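PDB 6LPI: acetolactate synthase isozyme 1 large subunit from Escherichia coli, which belongs to the thiamine diphosphate-dependent enzymes and binds thiamine diphosphate, a magnesium ion and flavin-adenine dinucleotide. Local coordinates for residues B[30-35]-B[53-58]; B[59-64]-B[448-453]; B[213-218]-B[344-349]; B[272-277]-B[295-300]. One frame throughout, in Å; residues are numbered along the deposited sequence.

Contact 1: B[30-35]-B[53-58]; sequences IVTGIP and RHILAR
V31 and I55 lock together two neighbouring parallel strands, the first and last pieces of a beta-alpha-beta unit whose connecting helix is 40-47. V31 N reaches R53 O at 2.9 Å, nearly in line with the carbonyl, and V31 O accepts from I55 N at 2.8 Å. The carbonyl oxygen of I55 itself accepts twice: from G33 N at 3.1 Å and from T32 OG1, whose hydroxyl comes from above the carbonyl plane, 41° out of it. That hydroxyl gets there because OG1 stands anti to the backbone N (chi1 173°). The tight part of the contact is the face carrying I30, T32 and I55. Here the methyls I30 CG2 and I55 CD1 meet at 3.4 Å, and helix 60-74 covers the layer through A63, I66 and M70, while T456 of helix 453-459 touches I55.

The margins are looser. R53 runs beside I30, pointing the same way, and NH2 comes no nearer to it than 4.0 Å from CD1; R53 is exposed. On the other face H54 lays CE1 beside the backbone of G33 and meets Y43 of helix 40-47 edge-to-face. At the C-terminal ends, where the strands give way to loop, L56 is exposed as well and lays CD1 along the backbone from G33 to P35, a residue of the thiamine diphosphate pocket. I34 and L56 cross at about a right angle. It is the single branch CD1 of L56 that touches the proline ring, 3.7 Å from P35 CD.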
loop_
_atom_site.group_PDB
_atom_site.type_symbol
_atom_site.label_atom_id
_atom_site.label_comp_id
_atom_site.label_asym_id
_atom_site.label_seq_id
_atom_site.Cartn_x
_atom_site.Cartn_y
_atom_site.Cartn_z
ATOM N N ILE B 30 -10.634 13.585 12.185
ATOM C CA ILE B 30 -10.707 12.325 12.915
ATOM C C ILE B 30 -9.303 11.835 13.206
ATOM O O ILE B 30 -8.403 11.948 12.371
ATOM C CB ILE B 30 -11.513 11.264 12.130
ATOM C CG1 ILE B 30 -12.903 11.785 11.753
ATOM C CG2 ILE B 30 -11.512 9.900 12.811
ATOM C CD1 ILE B 30 -13.671 10.840 10.857
ATOM N N VAL B 31 -9.122 11.271 14.390
ATOM C CA VAL B 31 -7.854 10.683 14.802
ATOM C C VAL B 31 -8.165 9.417 15.583
ATOM O O VAL B 31 -9.060 9.413 16.431
ATOM C CB VAL B 31 -7.041 11.698 15.640
ATOM C CG1 VAL B 31 -6.108 11.000 16.605
ATOM C CG2 VAL B 31 -6.271 12.619 14.725
ATOM N N THR B 32 -7.405 8.356 15.360
ATOM C CA THR B 32 -7.778 7.119 16.024
ATOM C C THR B 32 -6.575 6.539 16.740
ATOM O O THR B 32 -5.478 6.486 16.182
ATOM C CB THR B 32 -8.352 6.096 15.028
ATOM O OG1 THR B 32 -8.551 4.844 15.691
ATOM C CG2 THR B 32 -7.394 5.873 13.905
ATOM N N GLY B 33 -6.786 6.107 17.973
ATOM C CA GLY B 33 -5.696 5.541 18.735
ATOM C C GLY B 33 -6.170 4.926 20.030
ATOM O O GLY B 33 -7.350 4.615 20.197
ATOM N N ILE B 34 -5.219 4.717 20.929
ATOM C CA ILE B 34 -5.484 4.218 22.272
ATOM C C ILE B 34 -4.561 4.893 23.280
ATOM O O ILE B 34 -3.329 4.888 23.111
ATOM C CB ILE B 34 -5.321 2.694 22.357
ATOM C CG1 ILE B 34 -6.274 1.968 21.404
ATOM C CG2 ILE B 34 -5.392 2.240 23.819
ATOM C CD1 ILE B 34 -6.267 0.459 21.570
ATOM N N PRO B 35 -5.094 5.440 24.365
ATOM C CA PRO B 35 -4.243 6.167 25.298
ATOM C C PRO B 35 -3.431 5.236 26.183
ATOM O O PRO B 35 -3.800 4.090 26.445
ATOM C CB PRO B 35 -5.248 6.971 26.122
ATOM C CG PRO B 35 -6.460 6.128 26.109
ATOM C CD PRO B 35 -6.512 5.524 24.736
ATOM N N ARG B 53 -12.262 14.788 16.432
ATOM C CA ARG B 53 -12.805 13.666 17.191
ATOM C C ARG B 53 -11.789 12.518 17.221
ATOM O O ARG B 53 -10.994 12.324 16.291
ATOM C CB ARG B 53 -14.136 13.178 16.595
ATOM C CG ARG B 53 -14.507 11.712 16.906
ATOM C CD ARG B 53 -15.858 11.286 16.315
ATOM N NE ARG B 53 -16.065 11.793 14.961
ATOM C CZ ARG B 53 -16.887 11.235 14.076
ATOM N NH1 ARG B 53 -17.575 10.147 14.412
ATOM N NH2 ARG B 53 -17.023 11.760 12.858
ATOM N N HIS B 54 -11.801 11.779 18.326
ATOM C CA HIS B 54 -10.882 10.671 18.558
ATOM C C HIS B 54 -11.684 9.380 18.620
ATOM O O HIS B 54 -12.578 9.251 19.454
ATOM C CB HIS B 54 -10.106 10.851 19.864
ATOM C CG HIS B 54 -9.480 9.586 20.356
ATOM N ND1 HIS B 54 -8.235 9.168 19.938
ATOM C CD2 HIS B 54 -9.948 8.622 21.185
ATOM C CE1 HIS B 54 -7.954 8.010 20.507
ATOM N NE2 HIS B 54 -8.975 7.658 21.269
ATOM N N ILE B 55 -11.354 8.415 17.769
ATOM C CA ILE B 55 -11.942 7.077 17.813
ATOM C C ILE B 55 -11.017 6.099 18.539
ATOM O O ILE B 55 -9.834 5.940 18.185
ATOM C CB ILE B 55 -12.321 6.596 16.403
ATOM C CG1 ILE B 55 -13.586 7.333 15.937
ATOM C CG2 ILE B 55 -12.553 5.106 16.383
ATOM C CD1 ILE B 55 -13.390 8.698 15.384
ATOM N N LEU B 56 -11.572 5.461 19.571
ATOM C CA LEU B 56 -10.869 4.514 20.429
ATOM C C LEU B 56 -10.943 3.123 19.808
ATOM O O LEU B 56 -12.005 2.487 19.790
ATOM C CB LEU B 56 -11.455 4.515 21.836
ATOM C CG LEU B 56 -10.799 3.651 22.904
ATOM C CD1 LEU B 56 -9.296 3.923 22.952
ATOM C CD2 LEU B 56 -11.432 3.909 24.252
ATOM N N ALA B 57 -9.831 2.684 19.235
ATOM C CA ALA B 57 -9.726 1.324 18.758
ATOM C C ALA B 57 -9.668 0.364 19.944
ATOM O O ALA B 57 -9.592 0.755 21.117
ATOM C CB ALA B 57 -8.474 1.164 17.895
ATOM N N ARG B 58 -9.722 -0.917 19.630
ATOM C CA ARG B 58 -9.553 -1.938 20.643
ATOM C C ARG B 58 -8.199 -2.615 20.562
ATOM O O ARG B 58 -7.871 -3.428 21.424
ATOM C CB ARG B 58 -10.672 -2.973 20.533
ATOM C CG ARG B 58 -11.783 -2.733 21.521
ATOM C CD ARG B 58 -12.777 -1.739 21.004
ATOM N NE ARG B 58 -13.844 -1.602 21.971
ATOM C CZ ARG B 58 -14.591 -0.516 22.091
ATOM N NH1 ARG B 58 -14.383 0.529 21.292
ATOM N NH2 ARG B 58 -15.551 -0.488 23.004
#

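Contact 2: B[59-64]-B[448-453]; sequences HEQGAG and MMNIQE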
loop_
_atom_site.group_PDB
_atom_site.type_symbol
_atom_site.label_atom_id
_atom_site.label_comp_id
_atom_site.label_asym_id
_atom_site.label_seq_id
_atom_site.Cartn_x
_atom_site.Cartn_y
_atom_site.Cartn_z
ATOM N N HIS B 59 -7.394 -2.280 19.568
ATOM C CA HIS B 59 -6.073 -2.868 19.445
ATOM C C HIS B 59 -5.327 -1.930 18.520
ATOM O O HIS B 59 -5.906 -1.441 17.542
ATOM C CB HIS B 59 -6.138 -4.289 18.841
ATOM C CG HIS B 59 -4.821 -5.005 18.793
ATOM N ND1 HIS B 59 -3.801 -4.652 17.934
ATOM C CD2 HIS B 59 -4.375 -6.087 19.477
ATOM C CE1 HIS B 59 -2.770 -5.459 18.119
ATOM N NE2 HIS B 59 -3.093 -6.340 19.049
ATOM N N GLU B 60 -4.062 -1.640 18.846
ATOM C CA GLU B 60 -3.408 -0.567 18.112
ATOM C C GLU B 60 -3.233 -0.951 16.649
ATOM O O GLU B 60 -3.279 -0.076 15.776
ATOM C CB GLU B 60 -2.079 -0.188 18.770
ATOM C CG GLU B 60 -2.226 0.478 20.158
ATOM C CD GLU B 60 -2.236 -0.529 21.311
ATOM O OE1 GLU B 60 -2.428 -1.740 21.031
ATOM O OE2 GLU B 60 -2.041 -0.121 22.484
ATOM N N GLN B 61 -3.138 -2.254 16.348
ATOM C CA GLN B 61 -3.173 -2.667 14.949
ATOM C C GLN B 61 -4.468 -2.197 14.295
ATOM O O GLN B 61 -4.464 -1.673 13.168
ATOM C CB GLN B 61 -3.074 -4.180 14.837
ATOM C CG GLN B 61 -2.581 -4.602 13.478
ATOM C CD GLN B 61 -2.803 -6.054 13.177
ATOM O OE1 GLN B 61 -3.722 -6.404 12.427
ATOM N NE2 GLN B 61 -1.974 -6.915 13.758
ATOM N N GLY B 62 -5.583 -2.331 15.024
ATOM C CA GLY B 62 -6.849 -1.805 14.550
ATOM C C GLY B 62 -6.833 -0.303 14.341
ATOM O O GLY B 62 -7.322 0.184 13.320
ATOM N N ALA B 63 -6.279 0.453 15.302
ATOM C CA ALA B 63 -6.160 1.906 15.131
ATOM C C ALA B 63 -5.434 2.244 13.841
ATOM O O ALA B 63 -5.873 3.109 13.068
ATOM C CB ALA B 63 -5.413 2.535 16.306
ATOM N N GLY B 64 -4.323 1.547 13.588
ATOM C CA GLY B 64 -3.557 1.811 12.388
ATOM C C GLY B 64 -4.309 1.458 11.120
ATOM O O GLY B 64 -4.293 2.220 10.152
ATOM N N MET B 448 -10.916 -13.084 12.555
ATOM C CA MET B 448 -10.560 -13.182 13.963
ATOM C C MET B 448 -9.336 -12.372 14.348
ATOM O O MET B 448 -9.116 -12.150 15.542
ATOM C CB MET B 448 -10.451 -14.633 14.396
ATOM C CG MET B 448 -11.821 -15.042 14.958
ATOM S SD MET B 448 -11.829 -16.724 15.472
ATOM C CE MET B 448 -11.005 -17.409 14.023
ATOM N N MET B 449 -8.529 -11.946 13.385
ATOM C CA MET B 449 -7.296 -11.256 13.736
ATOM C C MET B 449 -7.582 -9.888 14.331
ATOM O O MET B 449 -6.929 -9.477 15.296
ATOM C CB MET B 449 -6.397 -11.124 12.517
ATOM C CG MET B 449 -6.012 -12.444 11.935
ATOM S SD MET B 449 -4.417 -12.165 11.227
ATOM C CE MET B 449 -3.435 -13.302 12.141
ATOM N N ASN B 450 -8.569 -9.184 13.796
ATOM C CA ASN B 450 -9.011 -7.914 14.353
ATOM C C ASN B 450 -10.500 -7.951 14.690
ATOM O O ASN B 450 -11.237 -7.001 14.429
ATOM C CB ASN B 450 -8.668 -6.758 13.415
ATOM C CG ASN B 450 -7.214 -6.338 13.537
ATOM O OD1 ASN B 450 -6.671 -6.267 14.639
ATOM N ND2 ASN B 450 -6.586 -6.036 12.416
ATOM N N ILE B 451 -10.947 -9.086 15.243
ATOM C CA ILE B 451 -12.346 -9.294 15.618
ATOM C C ILE B 451 -12.790 -8.250 16.634
ATOM O O ILE B 451 -13.963 -7.851 16.666
ATOM C CB ILE B 451 -12.536 -10.725 16.169
ATOM C CG1 ILE B 451 -14.008 -11.100 16.214
ATOM C CG2 ILE B 451 -11.960 -10.859 17.574
ATOM C CD1 ILE B 451 -14.677 -11.025 14.870
ATOM N N GLN B 452 -11.865 -7.785 17.472
ATOM C CA GLN B 452 -12.230 -6.850 18.525
ATOM C C GLN B 452 -12.742 -5.544 17.940
ATOM O O GLN B 452 -13.539 -4.841 18.575
ATOM C CB GLN B 452 -11.034 -6.627 19.456
ATOM C CG GLN B 452 -9.915 -5.784 18.871
ATOM C CD GLN B 452 -9.071 -6.531 17.870
ATOM O OE1 GLN B 452 -8.812 -7.735 18.013
ATOM N NE2 GLN B 452 -8.678 -5.831 16.807
ATOM N N GLU B 453 -12.329 -5.212 16.721
ATOM C CA GLU B 453 -12.798 -3.957 16.166
ATOM C C GLU B 453 -14.271 -4.009 15.822
ATOM O O GLU B 453 -14.854 -2.956 15.532
ATOM C CB GLU B 453 -11.960 -3.561 14.960
ATOM C CG GLU B 453 -10.449 -3.423 15.301
ATOM C CD GLU B 453 -10.175 -2.522 16.496
ATOM O OE1 GLU B 453 -10.883 -1.509 16.649
ATOM O OE2 GLU B 453 -9.286 -2.847 17.313
#
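Q61 and N450 join the N-terminal and C-terminal thiamine diphosphate-binding domains of one chain, near the start of helix 60-74 and in the loop between helices 444-447 and 453-459. Take Q61 from its root: CB lies 4.2 Å from N450 OD1, at the fringe of the contact. CG is anti to the backbone N (chi1 -158°) and the chain stays extended beyond it, carrying CD to 3.9 Å from N450 ND2. At the tip, OE1 accepts from N450 ND2 at 2.9 Å. The two amide planes are 79° apart, and N450 ND2 lies above the carbonyl plane of Q61, 37° out of it. N450 ND2 also donates to G420 O.

The other carboxamide oxygen, N450 OD1, is held inside its own loop by Q452 NE2, which donates to E453 OE2 too; Q452 NE2 also lies 3.6 Å from H59 CB. On the helix side, H59 is the N-cap residue of helix 60-74: ND1 receives Q61 N within the ring plane. G62, with no side chain, brings its CA to 3.8 Å from E453 OE2, while E453 OE1 is bound by T456. E60 and M449 belong to thiamine diphosphate pockets. One amide-amide bond thus joins the two segments, and the buried E453 OE2 takes two N-H groups, from Q452 and R58, which would probably ease its negative charge.

Contact 3: B[213-218]-B[344-349]; sequences RPVLYL and AEWHQL
R213 lies across the six-membered ring of W346, its CB 3.5 Å from the ring centroid and only 9° off the normal, a CH-pi contact over the face. The aliphatic chain then runs on toward the rim, where CD comes 3.5 Å from W346 CE3 and 3.8 Å from L349 CD2, the leucine methyl itself lying at the edge of the indole. The guanidinium passes beyond the ring, its plane turned 62° to it, and the indole meets the arginine mainly through its methylene groups; the polar end is held elsewhere, NE probably bonding to E275 O.

Next comes P214. Its CD touches the pyrrole part, 3.7 Å from W346 CD1, and its carbonyl oxygen accepts the indole N-H: W346 NE1 to P214 O is 2.8 Å, tilted a little out of the indole plane. This bond satisfies the one polar atom of a buried side chain and, together with the packing of R213 and V215, helps set the ring's rotation. V215 follows, with CG1 anti to the carbonyl carbon (chi1 -43°) and meeting the indole edge 3.6 Å from CZ2.

W346 thus plugs helix 344-354 against the start of strand 214-218, in the parallel sheet of the central domain. Strands 240-242 and 278-282 flank that strand, P239 leans on the indole just before 240-242, and I272 of helix 267-273 packs against the same tryptophan.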
loop_
_atom_site.group_PDB
_atom_site.type_symbol
_atom_site.label_atom_id
_atom_site.label_comp_id
_atom_site.label_asym_id
_atom_site.label_seq_id
_atom_site.Cartn_x
_atom_site.Cartn_y
_atom_site.Cartn_z
ATOM N N ARG B 213 0.862 -4.450 -31.128
ATOM C CA ARG B 213 0.060 -5.118 -30.091
ATOM C C ARG B 213 0.388 -4.567 -28.706
ATOM O O ARG B 213 0.954 -5.265 -27.854
ATOM C CB ARG B 213 0.263 -6.638 -30.133
ATOM C CG ARG B 213 0.056 -7.282 -31.494
ATOM C CD ARG B 213 0.024 -8.806 -31.409
ATOM N NE ARG B 213 1.320 -9.370 -31.034
ATOM C CZ ARG B 213 2.316 -9.603 -31.882
ATOM N NH1 ARG B 213 2.167 -9.325 -33.170
ATOM N NH2 ARG B 213 3.465 -10.107 -31.436
ATOM N N PRO B 214 0.015 -3.327 -28.429
ATOM C CA PRO B 214 0.316 -2.765 -27.113
ATOM C C PRO B 214 -0.727 -3.145 -26.075
ATOM O O PRO B 214 -1.899 -3.389 -26.372
ATOM C CB PRO B 214 0.284 -1.254 -27.375
ATOM C CG PRO B 214 -0.797 -1.116 -28.407
ATOM C CD PRO B 214 -0.736 -2.377 -29.266
ATOM N N VAL B 215 -0.267 -3.197 -24.828
ATOM C CA VAL B 215 -1.150 -3.342 -23.685
ATOM C C VAL B 215 -0.752 -2.288 -22.675
ATOM O O VAL B 215 0.422 -1.903 -22.579
ATOM C CB VAL B 215 -1.130 -4.740 -23.030
ATOM C CG1 VAL B 215 -1.126 -5.843 -24.067
ATOM C CG2 VAL B 215 -0.006 -4.843 -22.041
ATOM N N LEU B 216 -1.755 -1.766 -21.985
ATOM C CA LEU B 216 -1.569 -0.765 -20.949
ATOM C C LEU B 216 -1.681 -1.482 -19.609
ATOM O O LEU B 216 -2.654 -2.193 -19.358
ATOM C CB LEU B 216 -2.592 0.364 -21.117
ATOM C CG LEU B 216 -2.805 1.450 -20.079
ATOM C CD1 LEU B 216 -1.587 2.328 -20.022
ATOM C CD2 LEU B 216 -3.985 2.296 -20.483
ATOM N N TYR B 217 -0.644 -1.394 -18.820
ATOM C CA TYR B 217 -0.495 -2.146 -17.584
ATOM C C TYR B 217 -0.556 -1.142 -16.428
ATOM O O TYR B 217 0.390 -0.391 -16.188
ATOM C CB TYR B 217 0.804 -2.951 -17.681
ATOM C CG TYR B 217 1.389 -3.563 -16.436
ATOM C CD1 TYR B 217 0.648 -3.750 -15.281
ATOM C CD2 TYR B 217 2.714 -3.929 -16.419
ATOM C CE1 TYR B 217 1.215 -4.298 -14.163
ATOM C CE2 TYR B 217 3.291 -4.467 -15.305
ATOM C CZ TYR B 217 2.539 -4.654 -14.180
ATOM O OH TYR B 217 3.130 -5.199 -13.070
ATOM N N LEU B 218 -1.683 -1.122 -15.727
ATOM C CA LEU B 218 -1.946 -0.168 -14.656
ATOM C C LEU B 218 -1.685 -0.748 -13.279
ATOM O O LEU B 218 -1.999 -1.912 -13.011
ATOM C CB LEU B 218 -3.385 0.332 -14.718
ATOM C CG LEU B 218 -3.770 0.803 -16.092
ATOM C CD1 LEU B 218 -5.208 1.365 -16.033
ATOM C CD2 LEU B 218 -2.736 1.866 -16.458
ATOM N N ALA B 344 -7.760 -2.725 -34.953
ATOM C CA ALA B 344 -8.821 -3.704 -35.167
ATOM C C ALA B 344 -8.313 -5.140 -35.067
ATOM O O ALA B 344 -8.865 -5.949 -34.308
ATOM C CB ALA B 344 -9.469 -3.465 -36.531
ATOM N N GLU B 345 -7.225 -5.457 -35.784
ATOM C CA GLU B 345 -6.728 -6.833 -35.814
ATOM C C GLU B 345 -6.235 -7.280 -34.445
ATOM O O GLU B 345 -6.418 -8.444 -34.053
ATOM C CB GLU B 345 -5.647 -6.995 -36.880
ATOM C CG GLU B 345 -6.162 -7.787 -38.068
ATOM C CD GLU B 345 -5.108 -8.078 -39.112
ATOM O OE1 GLU B 345 -4.375 -7.149 -39.496
ATOM O OE2 GLU B 345 -5.032 -9.230 -39.576
ATOM N N TRP B 346 -5.591 -6.377 -33.707
ATOM C CA TRP B 346 -5.128 -6.744 -32.379
ATOM C C TRP B 346 -6.320 -7.046 -31.487
ATOM O O TRP B 346 -6.317 -8.042 -30.761
ATOM C CB TRP B 346 -4.231 -5.621 -31.843
ATOM C CG TRP B 346 -3.774 -5.590 -30.382
ATOM C CD1 TRP B 346 -3.756 -4.489 -29.567
ATOM C CD2 TRP B 346 -3.255 -6.675 -29.586
ATOM N NE1 TRP B 346 -3.238 -4.809 -28.339
ATOM C CE2 TRP B 346 -2.935 -6.144 -28.316
ATOM C CE3 TRP B 346 -3.035 -8.038 -29.819
ATOM C CZ2 TRP B 346 -2.408 -6.927 -27.288
ATOM C CZ3 TRP B 346 -2.514 -8.806 -28.806
ATOM C CH2 TRP B 346 -2.203 -8.250 -27.552
ATOM N N HIS B 347 -7.413 -6.295 -31.650
ATOM C CA HIS B 347 -8.600 -6.606 -30.867
ATOM C C HIS B 347 -9.194 -7.942 -31.269
ATOM O O HIS B 347 -9.630 -8.697 -30.396
ATOM C CB HIS B 347 -9.644 -5.499 -30.968
ATOM C CG HIS B 347 -9.378 -4.356 -30.043
ATOM N ND1 HIS B 347 -9.294 -3.048 -30.469
ATOM C CD2 HIS B 347 -9.101 -4.339 -28.717
ATOM C CE1 HIS B 347 -9.006 -2.271 -29.439
ATOM N NE2 HIS B 347 -8.878 -3.029 -28.367
ATOM N N GLN B 348 -9.225 -8.268 -32.572
ATOM C CA GLN B 348 -9.708 -9.604 -32.935
ATOM C C GLN B 348 -8.867 -10.674 -32.269
ATOM O O GLN B 348 -9.384 -11.741 -31.911
ATOM C CB GLN B 348 -9.715 -9.866 -34.441
ATOM C CG GLN B 348 -9.861 -8.699 -35.361
ATOM C CD GLN B 348 -9.638 -9.114 -36.820
ATOM O OE1 GLN B 348 -9.563 -10.307 -37.138
ATOM N NE2 GLN B 348 -9.524 -8.126 -37.710
ATOM N N LEU B 349 -7.570 -10.412 -32.108
ATOM C CA LEU B 349 -6.719 -11.392 -31.450
ATOM C C LEU B 349 -7.032 -11.480 -29.970
ATOM O O LEU B 349 -7.092 -12.583 -29.404
ATOM C CB LEU B 349 -5.253 -11.036 -31.702
ATOM C CG LEU B 349 -4.160 -11.797 -30.956
ATOM C CD1 LEU B 349 -4.371 -13.319 -31.042
ATOM C CD2 LEU B 349 -2.799 -11.394 -31.555
#

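Contact 4: B[272-277]-B[295-300]; sequences ILQEAD and EQFCPN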
loop_
_atom_site.group_PDB
_atom_site.type_symbol
_atom_site.label_atom_id
_atom_site.label_comp_id
_atom_site.label_asym_id
_atom_site.label_seq_id
_atom_site.Cartn_x
_atom_site.Cartn_y
_atom_site.Cartn_z
ATOM N N ILE B 272 -2.718 -13.261 -23.238
ATOM C CA ILE B 272 -2.714 -12.122 -24.147
ATOM C C ILE B 272 -1.464 -11.282 -23.954
ATOM O O ILE B 272 -0.891 -10.783 -24.927
ATOM C CB ILE B 272 -3.984 -11.277 -23.963
ATOM C CG1 ILE B 272 -5.164 -11.960 -24.662
ATOM C CG2 ILE B 272 -3.746 -9.837 -24.474
ATOM C CD1 ILE B 272 -6.538 -11.521 -24.163
ATOM N N LEU B 273 -1.019 -11.111 -22.701
ATOM C CA LEU B 273 0.154 -10.273 -22.453
ATOM C C LEU B 273 1.399 -10.818 -23.142
ATOM O O LEU B 273 2.241 -10.043 -23.615
ATOM C CB LEU B 273 0.381 -10.130 -20.953
ATOM C CG LEU B 273 -0.505 -9.054 -20.313
ATOM C CD1 LEU B 273 -0.855 -9.377 -18.885
ATOM C CD2 LEU B 273 0.202 -7.733 -20.341
ATOM N N GLN B 274 1.504 -12.143 -23.254
ATOM C CA GLN B 274 2.636 -12.781 -23.912
ATOM C C GLN B 274 2.668 -12.514 -25.410
ATOM O O GLN B 274 3.700 -12.750 -26.046
ATOM C CB GLN B 274 2.593 -14.286 -23.622
ATOM C CG GLN B 274 2.841 -14.606 -22.169
ATOM C CD GLN B 274 4.315 -14.528 -21.835
ATOM O OE1 GLN B 274 4.773 -13.619 -21.138
ATOM N NE2 GLN B 274 5.058 -15.522 -22.286
ATOM N N GLU B 275 1.559 -12.060 -25.980
ATOM C CA GLU B 275 1.479 -11.620 -27.365
ATOM C C GLU B 275 1.858 -10.152 -27.542
ATOM O O GLU B 275 2.039 -9.708 -28.680
ATOM C CB GLU B 275 0.054 -11.826 -27.911
ATOM C CG GLU B 275 -0.549 -13.207 -27.739
ATOM C CD GLU B 275 0.013 -14.237 -28.688
ATOM O OE1 GLU B 275 -0.275 -15.440 -28.491
ATOM O OE2 GLU B 275 0.677 -13.849 -29.669
ATOM N N ALA B 276 1.973 -9.387 -26.463
ATOM C CA ALA B 276 2.267 -7.965 -26.601
ATOM C C ALA B 276 3.670 -7.709 -27.156
ATOM O O ALA B 276 4.631 -8.406 -26.810
ATOM C CB ALA B 276 2.126 -7.272 -25.251
ATOM N N ASP B 277 3.779 -6.708 -28.045
ATOM C CA ASP B 277 5.074 -6.212 -28.504
ATOM C C ASP B 277 5.504 -4.915 -27.827
ATOM O O ASP B 277 6.650 -4.499 -28.003
ATOM C CB ASP B 277 5.087 -6.030 -30.035
ATOM C CG ASP B 277 4.160 -4.905 -30.537
ATOM O OD1 ASP B 277 3.373 -4.348 -29.747
ATOM O OD2 ASP B 277 4.234 -4.580 -31.752
ATOM N N GLU B 295 11.886 -13.061 -16.307
ATOM C CA GLU B 295 12.460 -13.209 -17.633
ATOM C C GLU B 295 11.483 -13.814 -18.635
ATOM O O GLU B 295 11.675 -13.652 -19.845
ATOM C CB GLU B 295 13.743 -14.030 -17.526
ATOM C CG GLU B 295 14.750 -13.438 -16.530
ATOM C CD GLU B 295 14.475 -13.829 -15.075
ATOM O OE1 GLU B 295 13.811 -14.869 -14.849
ATOM O OE2 GLU B 295 14.934 -13.099 -14.161
ATOM N N GLN B 296 10.423 -14.475 -18.177
ATOM C CA GLN B 296 9.463 -15.075 -19.095
ATOM C C GLN B 296 8.213 -14.223 -19.238
ATOM O O GLN B 296 7.223 -14.683 -19.807
ATOM C CB GLN B 296 9.063 -16.479 -18.635
ATOM C CG GLN B 296 10.216 -17.347 -18.225
ATOM C CD GLN B 296 11.026 -17.813 -19.409
ATOM O OE1 GLN B 296 10.820 -17.352 -20.527
ATOM N NE2 GLN B 296 11.935 -18.753 -19.177
ATOM N N PHE B 297 8.251 -12.976 -18.804
ATOM C CA PHE B 297 7.060 -12.144 -18.791
ATOM C C PHE B 297 7.176 -11.154 -19.934
ATOM O O PHE B 297 7.967 -10.209 -19.870
ATOM C CB PHE B 297 6.883 -11.399 -17.470
ATOM C CG PHE B 297 5.703 -10.483 -17.485
ATOM C CD1 PHE B 297 4.413 -11.006 -17.498
ATOM C CD2 PHE B 297 5.865 -9.112 -17.523
ATOM C CE1 PHE B 297 3.309 -10.167 -17.533
ATOM C CE2 PHE B 297 4.755 -8.265 -17.584
ATOM C CZ PHE B 297 3.484 -8.796 -17.579
ATOM N N CYS B 298 6.364 -11.354 -20.950
ATOM C CA CYS B 298 6.385 -10.520 -22.140
ATOM C C CYS B 298 7.793 -10.371 -22.687
ATOM O O CYS B 298 8.299 -9.245 -22.763
ATOM C CB CYS B 298 5.807 -9.140 -21.824
ATOM S SG CYS B 298 4.216 -9.202 -20.927
ATOM N N PRO B 299 8.406 -11.445 -23.196
ATOM C CA PRO B 299 9.791 -11.301 -23.669
ATOM C C PRO B 299 9.880 -10.423 -24.898
ATOM O O PRO B 299 10.773 -9.572 -24.982
ATOM C CB PRO B 299 10.222 -12.747 -23.971
ATOM C CG PRO B 299 9.202 -13.620 -23.283
ATOM C CD PRO B 299 7.932 -12.843 -23.276
ATOM N N ASN B 300 8.948 -10.563 -25.837
ATOM C CA ASN B 300 9.018 -9.827 -27.089
ATOM C C ASN B 300 8.445 -8.426 -26.990
ATOM O O ASN B 300 8.132 -7.818 -28.020
ATOM C CB ASN B 300 8.311 -10.603 -28.192
ATOM C CG ASN B 300 9.121 -11.758 -28.641
ATOM O OD1 ASN B 300 10.348 -11.731 -28.515
ATOM N ND2 ASN B 300 8.463 -12.800 -29.147
#
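Q274 reaches over to the backbone of C298, where its OE1 accepts the amide in a fairly straight bond: C298 N to OE1 is 2.8 Å, with 166° at the hydrogen. A bend in the glutamine (chi2 -78°) turns CD back toward the loop. At the other half of the carboxamide, NE2 makes a weak bond to Q296 O at 3.4 Å. One side chain thereby serves an N-H of the loop 295-300 well and a carbonyl weakly. F297 O is taken care of outside, by K317 NZ.

Beside this polar grip is a small apolar cluster. C298 SG sits over the centre of the F297 ring and 3.9 Å from L273 CB, while L273 CD2 comes to F297 CZ at 4.4 Å. Farther along, N300 O receives a CA-H contact from D277 CA, 3.5 Å away. The D277 carboxylate turns elsewhere, OD1 accepting from R213 N and OD2 from K212 N.

The contact ties the end of helix 267-273 to the loop leading into strand 302-307. Strand 278-282, whose L279 touches F297 and C298, starts right after D277, and V215 of strand 214-218 packs on L273 and A276.

In the fold
The four contacts form two pairs on opposite sides of the chain's centre. Contacts 1 and 2 adjoin, linked by strand 53-56 running on into helix 60-74; contacts 3 and 4 also touch, and their centres are 12 Å apart, whereas contacts 1 and 3 lie about 48 Å apart between centres. Contact 3 is buried; the others are partly so, with exposed residues in 1 and 4. Chemistry follows place: backbone bonds between strands in contact 1, side-chain amides across a domain boundary in contact 2, an indole on a strand end in contact 3, a glutamine gripping loop backbone in contact 4.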